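Long-range contact in acyltransferase (PDB 5UG1), which transfers acetyl groups onto peptidoglycan, as the C-terminal catalytic domain of the pneumococcal O-acetyltransferase OatA: residues Val13-Leu25 with Ala157-Gln169. Residues are numbered along the deposited sequence; the frame is centred on the assembly and turned at random.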
loop_
_atom_site.group_PDB
_atom_site.type_symbol
_atom_site.label_atom_id
_atom_site.label_comp_id
_atom_site.label_asym_id
_atom_site.label_seq_id
_atom_site.Cartn_x
_atom_site.Cartn_y
_atom_site.Cartn_z
ATOM N N VAL A 13 0.161 5.466 7.653
ATOM C CA VAL A 13 -0.711 6.141 6.732
ATOM C C VAL A 13 -1.980 5.316 6.496
ATOM O O VAL A 13 -3.065 5.816 6.567
ATOM C CB VAL A 13 0.004 6.524 5.430
ATOM C CG1 VAL A 13 -0.922 7.246 4.495
ATOM C CG2 VAL A 13 1.177 7.405 5.736
ATOM N N ALA A 14 -1.786 4.038 6.227
ATOM C CA ALA A 14 -2.876 3.101 6.158
ATOM C C ALA A 14 -3.652 3.045 7.482
ATOM O O ALA A 14 -4.862 3.035 7.475
ATOM C CB ALA A 14 -2.393 1.745 5.762
ATOM N N LEU A 15 -2.940 3.067 8.599
ATOM C CA LEU A 15 -3.615 3.005 9.888
ATOM C C LEU A 15 -4.497 4.230 10.093
ATOM O O LEU A 15 -5.583 4.140 10.682
ATOM C CB LEU A 15 -2.592 2.878 11.009
ATOM C CG LEU A 15 -3.220 2.746 12.397
ATOM C CD1 LEU A 15 -4.081 1.497 12.489
ATOM C CD2 LEU A 15 -2.168 2.777 13.510
ATOM N N ARG A 16 -4.051 5.382 9.589
ATOM C CA ARG A 16 -4.856 6.594 9.672
ATOM C C ARG A 16 -6.154 6.459 8.881
ATOM O O ARG A 16 -7.175 7.044 9.254
ATOM C CB ARG A 16 -4.021 7.777 9.179
ATOM C CG ARG A 16 -4.568 9.163 9.513
ATOM C CD ARG A 16 -3.578 10.230 9.035
ATOM N NE ARG A 16 -4.044 11.602 9.222
ATOM C CZ ARG A 16 -3.989 12.254 10.377
ATOM N NH1 ARG A 16 -3.494 11.645 11.448
ATOM N NH2 ARG A 16 -4.420 13.511 10.463
ATOM N N ALA A 17 -6.140 5.681 7.798
ATOM C CA ALA A 17 -7.321 5.450 6.978
ATOM C C ALA A 17 -8.076 4.184 7.373
ATOM O O ALA A 17 -8.865 3.673 6.570
ATOM C CB ALA A 17 -6.925 5.385 5.498
ATOM N N ASN A 18 -7.847 3.672 8.586
ATOM C CA ASN A 18 -8.398 2.380 8.998
ATOM C C ASN A 18 -9.918 2.318 8.813
ATOM O O ASN A 18 -10.444 1.417 8.154
ATOM C CB ASN A 18 -8.018 2.117 10.462
ATOM C CG ASN A 18 -8.554 0.807 10.985
ATOM O OD1 ASN A 18 -8.452 -0.230 10.327
ATOM N ND2 ASN A 18 -9.142 0.846 12.173
ATOM N N THR A 19 -10.644 3.273 9.395
ATOM C CA THR A 19 -12.100 3.210 9.331
ATOM C C THR A 19 -12.600 3.316 7.896
ATOM O O THR A 19 -13.559 2.634 7.513
ATOM C CB THR A 19 -12.694 4.320 10.181
ATOM O OG1 THR A 19 -12.066 4.300 11.468
ATOM C CG2 THR A 19 -14.187 4.122 10.326
ATOM N N ALA A 20 -11.966 4.172 7.090
ATOM C CA ALA A 20 -12.405 4.327 5.705
ATOM C C ALA A 20 -12.104 3.068 4.904
ATOM O O ALA A 20 -12.918 2.637 4.082
ATOM C CB ALA A 20 -11.741 5.552 5.070
ATOM N N LEU A 21 -10.949 2.451 5.155
ATOM C CA LEU A 21 -10.606 1.199 4.489
ATOM C C LEU A 21 -11.645 0.126 4.775
ATOM O O LEU A 21 -12.138 -0.532 3.855
ATOM C CB LEU A 21 -9.216 0.737 4.936
ATOM C CG LEU A 21 -8.048 1.460 4.269
ATOM C CD1 LEU A 21 -6.738 1.091 4.943
ATOM C CD2 LEU A 21 -8.013 1.135 2.777
ATOM N N GLN A 22 -11.980 -0.061 6.060
ATOM C CA GLN A 22 -12.953 -1.077 6.456
ATOM C C GLN A 22 -14.329 -0.780 5.885
ATOM O O GLN A 22 -15.071 -1.699 5.527
ATOM C CB GLN A 22 -13.043 -1.163 7.979
ATOM C CG GLN A 22 -13.545 -2.502 8.467
ATOM C CD GLN A 22 -12.560 -3.603 8.166
ATOM O OE1 GLN A 22 -11.546 -3.749 8.855
ATOM N NE2 GLN A 22 -12.831 -4.371 7.112
ATOM N N THR A 23 -14.689 0.499 5.807
ATOM C CA THR A 23 -15.981 0.885 5.242
ATOM C C THR A 23 -16.018 0.628 3.742
ATOM O O THR A 23 -17.015 0.121 3.218
ATOM C CB THR A 23 -16.257 2.357 5.563
ATOM O OG1 THR A 23 -16.421 2.493 6.977
ATOM C CG2 THR A 23 -17.520 2.855 4.870
ATOM N N ALA A 24 -14.925 0.938 3.040
ATOM C CA ALA A 24 -14.896 0.751 1.597
ATOM C C ALA A 24 -14.680 -0.703 1.217
ATOM O O ALA A 24 -15.099 -1.123 0.135
ATOM C CB ALA A 24 -13.803 1.621 0.975
ATOM N N LEU A 25 -14.051 -1.484 2.090
ATOM C CA LEU A 25 -13.726 -2.883 1.822
ATOM C C LEU A 25 -14.275 -3.770 2.935
ATOM O O LEU A 25 -13.505 -4.392 3.681
ATOM C CB LEU A 25 -12.211 -3.060 1.698
ATOM C CG LEU A 25 -11.481 -2.116 0.745
ATOM C CD1 LEU A 25 -9.981 -2.386 0.778
ATOM C CD2 LEU A 25 -12.024 -2.278 -0.653
ATOM N N ALA A 157 -8.889 10.207 4.077
ATOM C CA ALA A 157 -8.981 8.771 4.321
ATOM C C ALA A 157 -9.826 8.086 3.256
ATOM O O ALA A 157 -9.514 6.970 2.825
ATOM C CB ALA A 157 -9.556 8.512 5.707
ATOM N N LYS A 158 -10.905 8.744 2.830
ATOM C CA LYS A 158 -11.759 8.182 1.795
ATOM C C LYS A 158 -11.034 8.101 0.456
ATOM O O LYS A 158 -11.213 7.129 -0.289
ATOM C CB LYS A 158 -13.036 9.011 1.677
ATOM C CG LYS A 158 -14.072 8.385 0.790
ATOM C CD LYS A 158 -15.336 9.197 0.741
ATOM C CE LYS A 158 -16.428 8.341 0.131
ATOM N NZ LYS A 158 -15.830 7.298 -0.767
ATOM N N LEU A 159 -10.219 9.113 0.127
ATOM C CA LEU A 159 -9.406 9.045 -1.085
ATOM C C LEU A 159 -8.429 7.884 -1.018
ATOM O O LEU A 159 -8.218 7.178 -2.011
ATOM C CB LEU A 159 -8.631 10.348 -1.289
ATOM C CG LEU A 159 -9.362 11.535 -1.910
ATOM C CD1 LEU A 159 -8.582 12.810 -1.640
ATOM C CD2 LEU A 159 -9.524 11.309 -3.397
ATOM N N TYR A 160 -7.813 7.689 0.147
ATOM C CA TYR A 160 -6.862 6.603 0.312
ATOM C C TYR A 160 -7.557 5.254 0.176
ATOM O O TYR A 160 -7.094 4.382 -0.568
ATOM C CB TYR A 160 -6.161 6.746 1.660
ATOM C CG TYR A 160 -5.040 5.763 1.930
ATOM C CD1 TYR A 160 -5.306 4.505 2.451
ATOM C CD2 TYR A 160 -3.717 6.109 1.695
ATOM C CE1 TYR A 160 -4.294 3.603 2.718
ATOM C CE2 TYR A 160 -2.684 5.210 1.966
ATOM C CZ TYR A 160 -2.984 3.957 2.479
ATOM O OH TYR A 160 -1.977 3.053 2.751
ATOM N N ALA A 161 -8.694 5.078 0.850
ATOM C CA ALA A 161 -9.400 3.806 0.761
ATOM C C ALA A 161 -9.898 3.540 -0.658
ATOM O O ALA A 161 -9.804 2.411 -1.154
ATOM C CB ALA A 161 -10.559 3.778 1.756
ATOM N N ASP A 162 -10.423 4.571 -1.333
ATOM C CA ASP A 162 -10.969 4.365 -2.675
ATOM C C ASP A 162 -9.881 4.020 -3.682
ATOM O O ASP A 162 -10.148 3.308 -4.659
ATOM C CB ASP A 162 -11.732 5.597 -3.141
ATOM C CG ASP A 162 -13.090 5.738 -2.458
ATOM O OD1 ASP A 162 -13.628 4.720 -1.962
ATOM O OD2 ASP A 162 -13.619 6.873 -2.420
ATOM N N THR A 163 -8.664 4.523 -3.475
ATOM C CA THR A 163 -7.559 4.168 -4.357
ATOM C C THR A 163 -7.299 2.669 -4.315
ATOM O O THR A 163 -7.127 2.024 -5.354
ATOM C CB THR A 163 -6.306 4.946 -3.955
ATOM O OG1 THR A 163 -6.593 6.349 -3.971
ATOM C CG2 THR A 163 -5.169 4.664 -4.928
ATOM N N ILE A 164 -7.284 2.097 -3.110
ATOM C CA ILE A 164 -7.046 0.665 -2.960
ATOM C C ILE A 164 -8.241 -0.139 -3.475
ATOM O O ILE A 164 -8.072 -1.158 -4.156
ATOM C CB ILE A 164 -6.699 0.356 -1.489
ATOM C CG1 ILE A 164 -5.292 0.899 -1.185
ATOM C CG2 ILE A 164 -6.773 -1.141 -1.178
ATOM C CD1 ILE A 164 -4.986 1.003 0.285
ATOM N N ALA A 165 -9.466 0.312 -3.184
ATOM C CA ALA A 165 -10.638 -0.369 -3.731
ATOM C C ALA A 165 -10.577 -0.423 -5.253
ATOM O O ALA A 165 -10.882 -1.459 -5.860
ATOM C CB ALA A 165 -11.924 0.325 -3.278
ATOM N N THR A 166 -10.167 0.674 -5.888
ATOM C CA THR A 166 -10.101 0.683 -7.346
ATOM C C THR A 166 -9.053 -0.295 -7.862
ATOM O O THR A 166 -9.278 -0.969 -8.866
ATOM C CB THR A 166 -9.826 2.098 -7.840
ATOM O OG1 THR A 166 -10.954 2.918 -7.526
ATOM C CG2 THR A 166 -9.617 2.114 -9.345
ATOM N N ALA A 167 -7.906 -0.398 -7.180
ATOM C CA ALA A 167 -6.901 -1.390 -7.556
ATOM C C ALA A 167 -7.423 -2.819 -7.383
ATOM O O ALA A 167 -7.181 -3.682 -8.233
ATOM C CB ALA A 167 -5.631 -1.184 -6.731
ATOM N N LEU A 168 -8.129 -3.093 -6.283
ATOM C CA LEU A 168 -8.707 -4.421 -6.102
ATOM C C LEU A 168 -9.692 -4.749 -7.213
ATOM O O LEU A 168 -9.715 -5.876 -7.720
ATOM C CB LEU A 168 -9.394 -4.518 -4.742
ATOM C CG LEU A 168 -8.443 -4.581 -3.552
ATOM C CD1 LEU A 168 -9.126 -4.107 -2.296
ATOM C CD2 LEU A 168 -7.976 -5.999 -3.368
ATOM N N GLN A 169 -10.517 -3.782 -7.609
ATOM C CA GLN A 169 -11.427 -4.033 -8.725
ATOM C C GLN A 169 -10.647 -4.297 -10.003
ATOM O O GLN A 169 -10.986 -5.203 -10.767
ATOM C CB GLN A 169 -12.387 -2.859 -8.913
ATOM C CG GLN A 169 -13.354 -2.683 -7.769
ATOM C CD GLN A 169 -14.486 -1.737 -8.112
ATOM O OE1 GLN A 169 -14.307 -0.514 -8.139
ATOM N NE2 GLN A 169 -15.663 -2.299 -8.384
#
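A17, A20 and L21 of helix 18-24 and its N-cap face A157 and A161 of helix 150-171, the two short axes coming within 8.2 Å at a crossing angle of -42°. Small side chains permit this approach: the CB atoms of A20 and A157 are 3.7 Å apart, and the A161 methyl rests on the backbone of A20, its CB 3.5 Å from A20 O. No hydrogen bond joins the segments. Y160 reaches past A17 toward helix 12-16 with its CG anti to the backbone N (chi1 -174°), a torsion that carries the ring past A17, whose CB lies 3.6 Å from Y160 CD1, to A14, whose CB is 3.3 Å from the phenol oxygen OH. V13 O sits over one face of this ring, V13 CG1 packs on Y160 CE2 at 3.7 Å, and L21 CD1 approaches its edge. The other branch of L21, CD2, lies against A161 and I164. At the far end L25 straddles the next turns, with CD2 3.7 Å from A165 CB and CD1 3.6 Å from L168 CD1. On the outer side of the second helix, K158 is salt-bridged to D162, its NZ hydrogen-bonded to OD2 on the syn lone pair. Both segments pack on the parallel sheet of this atypical alpha/beta hydrolase fold: L21 and I164 touch L8 of its strand 6-10, L168 reaches strand 57-61, and V13, beside the bound methylsulfonyl group, brings helix 12-16 to the ligand pocket.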